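Local coordinates for protein metallo-carboxypeptidase (Pseudomonas aeruginosa, PDB 4A39) that probably removes C-terminal residues from peptide or protein chains as a zinc-dependent M14 carboxypeptidase of the cytosolic type, at residues F52-E57 and V118-F123; A88-E93 and P113-V118; P279-A284 and G311-R316; Q301-E306 and S378-L383. One frame throughout, in Å; residues are numbered along the deposited sequence.

Contact 1 of 4, residues F52-E57 and V118-F123; sequences FHFKVE and VRFAYF
F54 and F120 stand side by side on one face of a β-sheet, pointing the same way. Their ring planes are 30° apart but slid so far that they barely overlap. Over one face of the F54 ring lies F120 CB, in a CH-pi contact 4.0 Å from the F54 centroid, while F54 CE2 meets F120 CD2 at 3.6 Å. F54 takes the crowded first torsion, chi1 59°, with CG between N and the carbonyl carbon, and this brings its ring over F120 CB. V56 and V118, branched residues well suited to extended strands, continue the apolar face, on which F67 and F109 also pack. The segments are antiparallel neighbours, strands 53-57 and 118-121, in the mixed sheet of the cytosolic carboxypeptidase N-terminal domain. F54 and F120 form a hydrogen-bonded pair, with F54 N to F120 O and F120 N to F54 O both 2.9 Å and nearly along the C=O axes; V56 and V118 form another. On the opposite face, extended K55 runs alongside R119, its CD and CE over one face of the guanidinium. K55 NZ and R119 NH2, 2.9 Å apart, are both donors and, if both groups are charged, would be expected to repel; K55 also has a cation-pi partner in F20. Beside them the small A121 CB packs against H53 CD2, and H53 ND1 is hydrogen-bonded to S22 OG. Just beyond this end of the strand pair, Y122 N donates to F52 O at 3.0 Å and Y122 CB lies over the F52 ring.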
# COMPACT_ATOMS: atom_id res chain seq x y z
N PHE A 52 11.37 -2.57 -7.56
CA PHE A 52 12.75 -3.04 -7.53
C PHE A 52 13.28 -2.78 -6.13
O PHE A 52 12.78 -1.90 -5.43
CB PHE A 52 13.60 -2.32 -8.59
CG PHE A 52 13.71 -0.83 -8.40
CD1 PHE A 52 14.68 -0.29 -7.57
CD2 PHE A 52 12.84 0.02 -9.07
CE1 PHE A 52 14.79 1.10 -7.41
CE2 PHE A 52 12.94 1.41 -8.92
CZ PHE A 52 13.92 1.95 -8.09
N HIS A 53 14.28 -3.56 -5.73
CA HIS A 53 14.88 -3.42 -4.40
C HIS A 53 16.17 -4.23 -4.41
O HIS A 53 16.14 -5.45 -4.57
CB HIS A 53 13.91 -3.96 -3.34
CG HIS A 53 14.40 -3.82 -1.93
ND1 HIS A 53 13.74 -4.39 -0.86
CD2 HIS A 53 15.48 -3.19 -1.41
CE1 HIS A 53 14.39 -4.11 0.25
NE2 HIS A 53 15.45 -3.38 -0.05
N PHE A 54 17.30 -3.56 -4.25
CA PHE A 54 18.58 -4.25 -4.24
C PHE A 54 19.61 -3.57 -3.35
O PHE A 54 19.45 -2.42 -2.96
CB PHE A 54 19.15 -4.36 -5.67
CG PHE A 54 19.37 -3.04 -6.36
CD1 PHE A 54 18.35 -2.44 -7.07
CD2 PHE A 54 20.62 -2.41 -6.29
CE1 PHE A 54 18.55 -1.22 -7.72
CE2 PHE A 54 20.83 -1.19 -6.94
CZ PHE A 54 19.79 -0.59 -7.66
N LYS A 55 20.66 -4.32 -3.02
CA LYS A 55 21.73 -3.81 -2.18
C LYS A 55 23.04 -3.78 -2.96
O LYS A 55 23.32 -4.67 -3.76
CB LYS A 55 21.91 -4.69 -0.94
CG LYS A 55 20.73 -4.68 0.02
CD LYS A 55 21.07 -5.44 1.30
CE LYS A 55 19.87 -5.55 2.22
NZ LYS A 55 20.20 -6.29 3.47
N VAL A 56 23.83 -2.74 -2.73
CA VAL A 56 25.14 -2.60 -3.38
C VAL A 56 26.18 -2.63 -2.26
O VAL A 56 26.03 -1.96 -1.25
CB VAL A 56 25.26 -1.27 -4.15
CG1 VAL A 56 26.56 -1.25 -4.95
CG2 VAL A 56 24.07 -1.08 -5.07
N GLU A 57 27.24 -3.41 -2.44
CA GLU A 57 28.29 -3.49 -1.44
C GLU A 57 29.65 -3.34 -2.11
O GLU A 57 29.78 -3.59 -3.31
CB GLU A 57 28.20 -4.82 -0.68
CG GLU A 57 26.84 -5.07 -0.05
CD GLU A 57 26.70 -6.46 0.57
OE1 GLU A 57 27.43 -7.39 0.17
OE2 GLU A 57 25.82 -6.61 1.45
N VAL A 118 24.94 0.57 0.14
CA VAL A 118 23.68 1.29 0.09
C VAL A 118 22.60 0.42 -0.56
O VAL A 118 22.91 -0.50 -1.33
CB VAL A 118 23.84 2.59 -0.74
CG1 VAL A 118 23.98 2.27 -2.22
CG2 VAL A 118 22.67 3.51 -0.49
N ARG A 119 21.34 0.69 -0.23
CA ARG A 119 20.22 -0.05 -0.80
C ARG A 119 19.35 0.92 -1.60
O ARG A 119 19.26 2.10 -1.26
CB ARG A 119 19.35 -0.68 0.30
CG ARG A 119 20.06 -1.65 1.23
CD ARG A 119 20.38 -1.03 2.60
NE ARG A 119 21.05 -2.00 3.46
CZ ARG A 119 20.45 -3.00 4.08
NH1 ARG A 119 19.14 -3.17 3.95
NH2 ARG A 119 21.16 -3.85 4.80
N PHE A 120 18.75 0.42 -2.68
CA PHE A 120 17.84 1.22 -3.50
C PHE A 120 16.53 0.46 -3.61
O PHE A 120 16.53 -0.78 -3.65
CB PHE A 120 18.39 1.44 -4.92
CG PHE A 120 19.59 2.33 -4.99
CD1 PHE A 120 19.43 3.71 -5.12
CD2 PHE A 120 20.87 1.80 -4.95
CE1 PHE A 120 20.54 4.54 -5.21
CE2 PHE A 120 21.99 2.63 -5.04
CZ PHE A 120 21.82 4.00 -5.17
N ALA A 121 15.42 1.19 -3.63
CA ALA A 121 14.11 0.56 -3.75
C ALA A 121 13.13 1.51 -4.42
O ALA A 121 13.37 2.72 -4.49
CB ALA A 121 13.59 0.14 -2.38
N TYR A 122 12.02 0.97 -4.91
CA TYR A 122 11.01 1.77 -5.58
C TYR A 122 10.24 2.61 -4.55
O TYR A 122 9.71 3.68 -4.87
CB TYR A 122 10.07 0.85 -6.38
CG TYR A 122 9.11 1.56 -7.31
CD1 TYR A 122 9.48 2.72 -7.99
CD2 TYR A 122 7.83 1.04 -7.54
CE1 TYR A 122 8.60 3.35 -8.88
CE2 TYR A 122 6.95 1.66 -8.41
CZ TYR A 122 7.33 2.81 -9.08
OH TYR A 122 6.45 3.43 -9.95
N PHE A 123 10.18 2.10 -3.33
CA PHE A 123 9.55 2.79 -2.20
C PHE A 123 10.13 2.19 -0.93
O PHE A 123 10.64 1.07 -0.95
CB PHE A 123 8.02 2.61 -2.19
CG PHE A 123 7.31 3.58 -1.29
CD1 PHE A 123 7.02 4.87 -1.72
CD2 PHE A 123 6.96 3.22 0.01
CE1 PHE A 123 6.40 5.79 -0.87
CE2 PHE A 123 6.34 4.13 0.87
CZ PHE A 123 6.06 5.41 0.43

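Contact 2 of 4, residues A88-E93 and P113-V118; sequences ASYDGE and PEESEV
The turn after strand 87-89 and the loop before strand 118-121 meet here in the N-terminal domain, the first a polar turn built from an ST motif and an Asx turn. In that turn S89 OG accepts from G92 N at 2.7 Å and D91 OD1 from E93 N at 2.8 Å. G92 has a positive phi of 91°, where a CB would press on the preceding carbonyl oxygen, so glycine fits. The contact itself rests on Y90. Its CG is anti to the carbonyl carbon (chi1 -66°), and the ring reaches into the curve of 113-118 so that Y90 OH accepts a nearly straight bond from E114 N at 2.9 Å, 163° at the hydrogen. A tyrosine suits the place because its long flat ring reaches from the end of strand 87-89 to the 113-118 loop and still ends in a polar tip. Along the way E117 O lies in the ring plane at the edge, 3.5 Å from Y90 CD1, and V118 CG2 sits 3.8 Å from that same Y90 CD1. E115, extended and at the surface, brings OE1 to 3.2 Å from Y90 CB, its carboxylate tilted against the ring, while P113 CB touches Y90 CE1. V118 CG2 also packs on S89 O and on A88 CB. Strand 87-89, which runs into this turn, lies in the sheet between strands 118-121 and 96-103, and Y90 rests on F96 and on L111 of strand 106-111.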
# COMPACT_ATOMS: atom_id res chain seq x y z
N ALA A 88 16.80 5.58 -1.71
CA ALA A 88 17.99 4.86 -1.27
C ALA A 88 18.17 4.97 0.24
O ALA A 88 17.54 5.80 0.89
CB ALA A 88 19.22 5.43 -1.97
N SER A 89 19.02 4.11 0.79
CA SER A 89 19.30 4.12 2.22
C SER A 89 20.60 3.41 2.54
O SER A 89 20.90 2.36 1.98
CB SER A 89 18.17 3.44 2.99
OG SER A 89 18.48 3.37 4.37
N TYR A 90 21.38 3.99 3.45
CA TYR A 90 22.65 3.37 3.84
C TYR A 90 22.41 2.34 4.94
O TYR A 90 23.11 1.33 5.00
CB TYR A 90 23.63 4.42 4.38
CG TYR A 90 24.11 5.43 3.37
CD1 TYR A 90 24.86 5.03 2.26
CD2 TYR A 90 23.84 6.79 3.53
CE1 TYR A 90 25.32 5.97 1.33
CE2 TYR A 90 24.29 7.73 2.61
CZ TYR A 90 25.03 7.32 1.52
OH TYR A 90 25.48 8.25 0.60
N ASP A 91 21.42 2.60 5.79
CA ASP A 91 21.14 1.72 6.92
C ASP A 91 19.83 0.94 6.92
O ASP A 91 19.67 0.01 7.71
CB ASP A 91 21.22 2.52 8.23
CG ASP A 91 20.31 3.74 8.23
OD1 ASP A 91 19.40 3.82 7.39
OD2 ASP A 91 20.50 4.62 9.10
N GLY A 92 18.91 1.31 6.04
CA GLY A 92 17.63 0.61 6.00
C GLY A 92 16.61 1.27 6.91
O GLY A 92 15.49 0.79 7.04
N GLU A 93 17.01 2.37 7.56
CA GLU A 93 16.12 3.11 8.45
C GLU A 93 15.81 4.49 7.91
O GLU A 93 14.66 4.93 7.92
CB GLU A 93 16.73 3.24 9.85
CG GLU A 93 16.68 1.98 10.68
CD GLU A 93 16.95 2.25 12.15
OE1 GLU A 93 16.22 3.08 12.74
OE2 GLU A 93 17.88 1.64 12.72
N PRO A 113 28.03 7.67 -3.03
CA PRO A 113 27.86 7.13 -1.68
C PRO A 113 28.89 7.58 -0.64
O PRO A 113 30.08 7.63 -0.90
CB PRO A 113 27.89 5.62 -1.91
CG PRO A 113 28.84 5.48 -3.05
CD PRO A 113 28.43 6.61 -3.98
N GLU A 114 28.39 7.92 0.55
CA GLU A 114 29.26 8.36 1.65
C GLU A 114 29.78 7.15 2.43
O GLU A 114 30.71 7.27 3.23
CB GLU A 114 28.49 9.31 2.57
CG GLU A 114 28.21 10.68 1.95
CD GLU A 114 29.49 11.41 1.56
OE1 GLU A 114 30.47 11.38 2.35
OE2 GLU A 114 29.53 12.02 0.48
N GLU A 115 29.18 5.99 2.17
CA GLU A 115 29.54 4.73 2.82
C GLU A 115 29.70 3.70 1.72
O GLU A 115 29.27 3.92 0.59
CB GLU A 115 28.44 4.31 3.82
CG GLU A 115 28.25 5.32 4.95
CD GLU A 115 27.22 4.91 5.98
OE1 GLU A 115 26.50 3.92 5.77
OE2 GLU A 115 27.12 5.60 7.01
N SER A 116 30.33 2.57 2.04
CA SER A 116 30.60 1.51 1.07
C SER A 116 29.40 0.65 0.65
O SER A 116 29.46 -0.09 -0.32
CB SER A 116 31.73 0.60 1.55
OG SER A 116 31.30 -0.14 2.68
N GLU A 117 28.29 0.76 1.39
CA GLU A 117 27.12 -0.01 1.01
C GLU A 117 25.84 0.82 1.07
O GLU A 117 25.69 1.69 1.94
CB GLU A 117 26.99 -1.27 1.86
CG GLU A 117 26.57 -1.08 3.30
CD GLU A 117 26.28 -2.41 3.98
OE1 GLU A 117 27.16 -3.31 3.93
OE2 GLU A 117 25.18 -2.57 4.55
N VAL A 118 24.94 0.57 0.14
CA VAL A 118 23.68 1.29 0.09
C VAL A 118 22.60 0.42 -0.56
O VAL A 118 22.91 -0.50 -1.33
CB VAL A 118 23.84 2.59 -0.74
CG1 VAL A 118 23.98 2.27 -2.22
CG2 VAL A 118 22.67 3.51 -0.49

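Contact 3 of 4, residues P279-A284 and G311-R316; sequences PHVFAA and GEFQIR
The F313 ring is met in its plane at the edge by A283 CB, 3.6 Å from F313 CZ, while V281 CG1 approaches F313 CD1 obliquely, also at 3.6 Å. The F282 ring has H280 O in its plane at the edge and meets Y319 edge-to-face; the H280 ring stacks on H317. The flat amide of Q314 is turned so that V281 O lies almost in its plane. Bends at chi1 and chi2 (56° and 81°) curl this side chain back over its own backbone, so V281 O is gripped twice, by Q314 N at 3.2 Å and Q314 NE2 at 3.0 Å, both donors standing above the carbonyl plane. Glutamine suits the site, since its NE2 serves V281 while its OE1 accepts from H317 N. A water extends the link, accepting from A283 N and donating to Q314 O, each 3.0 Å away. E312 O is less well served: it faces V281 CB at 3.3 Å and, though buried, has no polar partner in the model. The E312 carboxylate is held by R368 and R371. F282 comes within about 4 Å, side chain to side chain, of E348, the predicted proton donor/acceptor. Strand 282-284 is an outer strand of the catalytic-domain sheet, antiparallel to strand 343-350, and the loop 311-316 is tucked beside it against helix 294-308, where F313 rests on R304 and L307.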
# COMPACT_ATOMS: atom_id res chain seq x y z
N PRO A 279 1.21 11.99 -8.65
CA PRO A 279 1.93 12.52 -7.49
C PRO A 279 1.01 13.27 -6.52
O PRO A 279 1.24 14.43 -6.21
CB PRO A 279 2.96 13.43 -8.13
CG PRO A 279 2.17 14.05 -9.24
CD PRO A 279 1.41 12.86 -9.83
N HIS A 280 -0.04 12.58 -6.06
CA HIS A 280 -1.02 13.15 -5.14
C HIS A 280 -1.74 12.02 -4.41
O HIS A 280 -1.98 10.97 -4.99
CB HIS A 280 -2.09 13.95 -5.89
CG HIS A 280 -1.55 15.09 -6.70
ND1 HIS A 280 -1.21 16.31 -6.14
CD2 HIS A 280 -1.26 15.19 -8.02
CE1 HIS A 280 -0.73 17.10 -7.08
NE2 HIS A 280 -0.75 16.45 -8.23
N VAL A 281 -2.07 12.24 -3.14
CA VAL A 281 -2.82 11.26 -2.38
C VAL A 281 -4.28 11.49 -2.75
O VAL A 281 -4.73 12.64 -2.82
CB VAL A 281 -2.68 11.47 -0.86
CG1 VAL A 281 -3.67 10.58 -0.12
CG2 VAL A 281 -1.26 11.17 -0.41
N PHE A 282 -5.03 10.42 -3.00
CA PHE A 282 -6.45 10.57 -3.34
C PHE A 282 -7.23 9.30 -3.03
O PHE A 282 -6.66 8.32 -2.55
CB PHE A 282 -6.63 10.94 -4.83
CG PHE A 282 -6.19 9.86 -5.79
CD1 PHE A 282 -4.86 9.73 -6.15
CD2 PHE A 282 -7.13 8.99 -6.33
CE1 PHE A 282 -4.46 8.74 -7.06
CE2 PHE A 282 -6.74 7.99 -7.23
CZ PHE A 282 -5.40 7.87 -7.59
N ALA A 283 -8.53 9.34 -3.28
CA ALA A 283 -9.40 8.19 -3.05
C ALA A 283 -10.33 7.99 -4.24
O ALA A 283 -10.83 8.96 -4.82
CB ALA A 283 -10.22 8.40 -1.78
N ALA A 284 -10.54 6.73 -4.62
CA ALA A 284 -11.44 6.39 -5.72
C ALA A 284 -12.69 5.76 -5.11
O ALA A 284 -12.58 4.78 -4.36
CB ALA A 284 -10.76 5.41 -6.67
N GLY A 311 -5.59 15.74 6.74
CA GLY A 311 -4.33 15.15 6.32
C GLY A 311 -3.81 15.54 4.96
O GLY A 311 -4.30 16.48 4.34
N GLU A 312 -2.79 14.82 4.50
CA GLU A 312 -2.22 15.08 3.19
C GLU A 312 -3.10 14.27 2.25
O GLU A 312 -2.85 13.10 1.99
CB GLU A 312 -0.77 14.61 3.14
CG GLU A 312 0.09 15.22 4.24
CD GLU A 312 1.57 15.13 3.92
OE1 GLU A 312 2.07 15.99 3.17
OE2 GLU A 312 2.23 14.19 4.42
N PHE A 313 -4.14 14.93 1.76
CA PHE A 313 -5.13 14.29 0.89
C PHE A 313 -5.80 15.37 0.04
O PHE A 313 -6.06 16.47 0.52
CB PHE A 313 -6.17 13.60 1.78
CG PHE A 313 -7.26 12.91 1.03
CD1 PHE A 313 -7.09 11.61 0.57
CD2 PHE A 313 -8.46 13.56 0.76
CE1 PHE A 313 -8.10 10.96 -0.15
CE2 PHE A 313 -9.48 12.93 0.04
CZ PHE A 313 -9.29 11.62 -0.42
N GLN A 314 -6.09 15.05 -1.21
CA GLN A 314 -6.75 16.02 -2.08
C GLN A 314 -7.80 15.36 -2.97
O GLN A 314 -7.92 14.14 -2.99
CB GLN A 314 -5.70 16.79 -2.90
CG GLN A 314 -4.78 15.93 -3.74
CD GLN A 314 -5.41 15.51 -5.04
OE1 GLN A 314 -5.62 16.33 -5.93
NE2 GLN A 314 -5.71 14.23 -5.16
N ILE A 315 -8.55 16.18 -3.70
CA ILE A 315 -9.62 15.66 -4.54
C ILE A 315 -9.48 15.86 -6.06
O ILE A 315 -9.95 15.04 -6.84
CB ILE A 315 -10.97 16.29 -4.12
CG1 ILE A 315 -11.20 16.04 -2.63
CG2 ILE A 315 -12.11 15.70 -4.95
CD1 ILE A 315 -12.34 16.85 -2.05
N ARG A 316 -8.83 16.94 -6.47
CA ARG A 316 -8.71 17.21 -7.90
C ARG A 316 -8.04 16.14 -8.73
O ARG A 316 -8.50 15.81 -9.83
CB ARG A 316 -8.02 18.53 -8.15
CG ARG A 316 -7.97 18.84 -9.63
CD ARG A 316 -7.46 20.22 -9.83
NE ARG A 316 -7.36 20.58 -11.23
CZ ARG A 316 -6.36 20.25 -12.04
NH1 ARG A 316 -5.34 19.55 -11.58
NH2 ARG A 316 -6.34 20.68 -13.29
O HOH W 1 -9.95 12.00 -3.62

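Contact 4 of 4, residues Q301-E306 and S378-L383; sequences QRFREE and STLAVL
F303 holds CG anti to its backbone N (chi1 -177°), and its ring swings toward helix 378-383; T379 likewise has CG2 anti to N, and that methyl lies over the ring face, in a CH-pi contact 4.2 Å from the F303 centroid. L383, with CG anti to the carbonyl carbon and chi2 at 179°, forks between two neighbours. Its CD1 presses on F303 CA at 3.6 Å, and its CD2 lies over one face of the R302 guanidinium, 3.5 Å from R302 NH2. L380 CD2 closes the edge of the F303 ring at 3.9 Å from CE2. R302, bent at chi2 and chi3, folds along its own helix toward E306, four residues on, where R302 NH1 meets the anti lone pair of E306 OE2 at 2.9 Å in a salt bridge. V382 CG1 packs beside both charged ends. R302 NE also pairs with E386, and E306 OE1 with R310. Segments 301-306 and 378-383 run at 134° between their N-to-C directions, their axes 9.6 Å apart at closest. With T379 OG1 bonded to D375 O of its own helix, the two segments are joined by apolar packing, and the flat guanidinium, with E306 OE2 near its plane probably offsetting its charge, can offer a face to leucine.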
# COMPACT_ATOMS: atom_id res chain seq x y z
N GLN A 301 -18.56 12.29 -0.34
CA GLN A 301 -18.25 13.72 -0.31
C GLN A 301 -17.80 14.10 1.10
O GLN A 301 -16.79 14.79 1.28
CB GLN A 301 -19.49 14.53 -0.71
CG GLN A 301 -19.23 15.87 -1.37
CD GLN A 301 -18.51 16.86 -0.48
OE1 GLN A 301 -18.95 17.15 0.63
NE2 GLN A 301 -17.40 17.39 -0.97
N ARG A 302 -18.55 13.64 2.10
CA ARG A 302 -18.24 13.92 3.50
C ARG A 302 -16.84 13.43 3.88
O ARG A 302 -16.07 14.16 4.51
CB ARG A 302 -19.28 13.25 4.40
CG ARG A 302 -20.65 13.89 4.37
CD ARG A 302 -20.69 15.15 5.20
NE ARG A 302 -20.43 14.88 6.61
CZ ARG A 302 -19.51 15.52 7.34
NH1 ARG A 302 -18.76 16.47 6.78
NH2 ARG A 302 -19.34 15.21 8.61
N PHE A 303 -16.52 12.20 3.51
CA PHE A 303 -15.23 11.60 3.81
C PHE A 303 -14.07 12.38 3.20
O PHE A 303 -13.08 12.68 3.87
CB PHE A 303 -15.19 10.15 3.30
CG PHE A 303 -13.92 9.41 3.63
CD1 PHE A 303 -12.81 9.51 2.80
CD2 PHE A 303 -13.84 8.63 4.78
CE1 PHE A 303 -11.63 8.84 3.10
CE2 PHE A 303 -12.66 7.95 5.09
CZ PHE A 303 -11.55 8.05 4.24
N ARG A 304 -14.18 12.69 1.91
CA ARG A 304 -13.13 13.42 1.22
C ARG A 304 -12.89 14.81 1.80
O ARG A 304 -11.75 15.24 1.97
CB ARG A 304 -13.46 13.54 -0.28
CG ARG A 304 -13.23 12.28 -1.09
CD ARG A 304 -13.53 12.52 -2.56
NE ARG A 304 -13.18 11.38 -3.40
CZ ARG A 304 -14.04 10.74 -4.19
NH1 ARG A 304 -15.31 11.13 -4.23
NH2 ARG A 304 -13.64 9.72 -4.92
N GLU A 305 -13.99 15.49 2.12
CA GLU A 305 -13.92 16.85 2.68
C GLU A 305 -13.28 16.87 4.06
O GLU A 305 -12.41 17.70 4.35
CB GLU A 305 -15.32 17.46 2.75
CG GLU A 305 -15.33 18.97 2.88
CD GLU A 305 -16.72 19.57 2.68
OE1 GLU A 305 -17.62 18.84 2.22
OE2 GLU A 305 -16.89 20.77 2.97
N GLU A 306 -13.70 15.95 4.93
CA GLU A 306 -13.16 15.89 6.28
C GLU A 306 -11.70 15.43 6.29
O GLU A 306 -10.91 15.90 7.10
CB GLU A 306 -14.01 14.97 7.15
CG GLU A 306 -15.43 15.48 7.41
CD GLU A 306 -15.49 16.70 8.32
OE1 GLU A 306 -14.44 17.20 8.76
OE2 GLU A 306 -16.62 17.17 8.59
N SER A 378 -9.07 9.85 12.36
CA SER A 378 -9.73 11.07 12.82
C SER A 378 -10.98 11.32 11.99
O SER A 378 -12.01 11.73 12.51
CB SER A 378 -8.79 12.27 12.71
OG SER A 378 -7.77 12.22 13.69
N THR A 379 -10.87 11.08 10.68
CA THR A 379 -11.99 11.29 9.77
C THR A 379 -13.14 10.33 10.09
O THR A 379 -14.30 10.73 10.09
CB THR A 379 -11.54 11.10 8.30
OG1 THR A 379 -10.55 12.09 7.99
CG2 THR A 379 -12.72 11.25 7.35
N LEU A 380 -12.81 9.07 10.36
CA LEU A 380 -13.83 8.09 10.68
C LEU A 380 -14.54 8.43 11.99
O LEU A 380 -15.73 8.14 12.15
CB LEU A 380 -13.22 6.69 10.78
CG LEU A 380 -12.61 6.11 9.50
CD1 LEU A 380 -12.07 4.72 9.78
CD2 LEU A 380 -13.66 6.07 8.39
N ALA A 381 -13.82 9.05 12.91
CA ALA A 381 -14.39 9.42 14.20
C ALA A 381 -15.49 10.47 14.01
O ALA A 381 -16.51 10.45 14.71
CB ALA A 381 -13.30 9.97 15.12
N VAL A 382 -15.27 11.39 13.07
CA VAL A 382 -16.24 12.44 12.79
C VAL A 382 -17.48 11.93 12.06
O VAL A 382 -18.59 12.39 12.30
CB VAL A 382 -15.61 13.56 11.92
CG1 VAL A 382 -16.67 14.60 11.56
CG2 VAL A 382 -14.46 14.21 12.67
N LEU A 383 -17.28 10.97 11.16
CA LEU A 383 -18.36 10.41 10.36
C LEU A 383 -19.09 9.21 10.95
O LEU A 383 -20.09 8.76 10.38
CB LEU A 383 -17.83 9.99 8.98
CG LEU A 383 -16.93 10.94 8.20
CD1 LEU A 383 -16.52 10.27 6.89
CD2 LEU A 383 -17.65 12.25 7.93

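Overall arrangement
The contacts fall into two groups, one for each domain. Contacts 1 and 2 share V118 and the N-terminal sheet, their centres 9 Å apart; R119 N lies 2.8 Å from S89 O, a probable hydrogen bond between neighbouring strands. The segments of contacts 3 and 4 alternate along the chain, centres 14 Å apart, joined by R304 NH2 at 2.9 Å from A283 O. Contact 1 and contact 3 both approach the zinc site: the Y122 side chain lies about 7 Å from that of the zinc ligand E183, and the F282 side chain about 6 Å from the bound (2-guanidinoethylmercapto)succinic acid. Contacts 2 and 4, centres 40 Å apart, lie on opposite sides of the chain's centre.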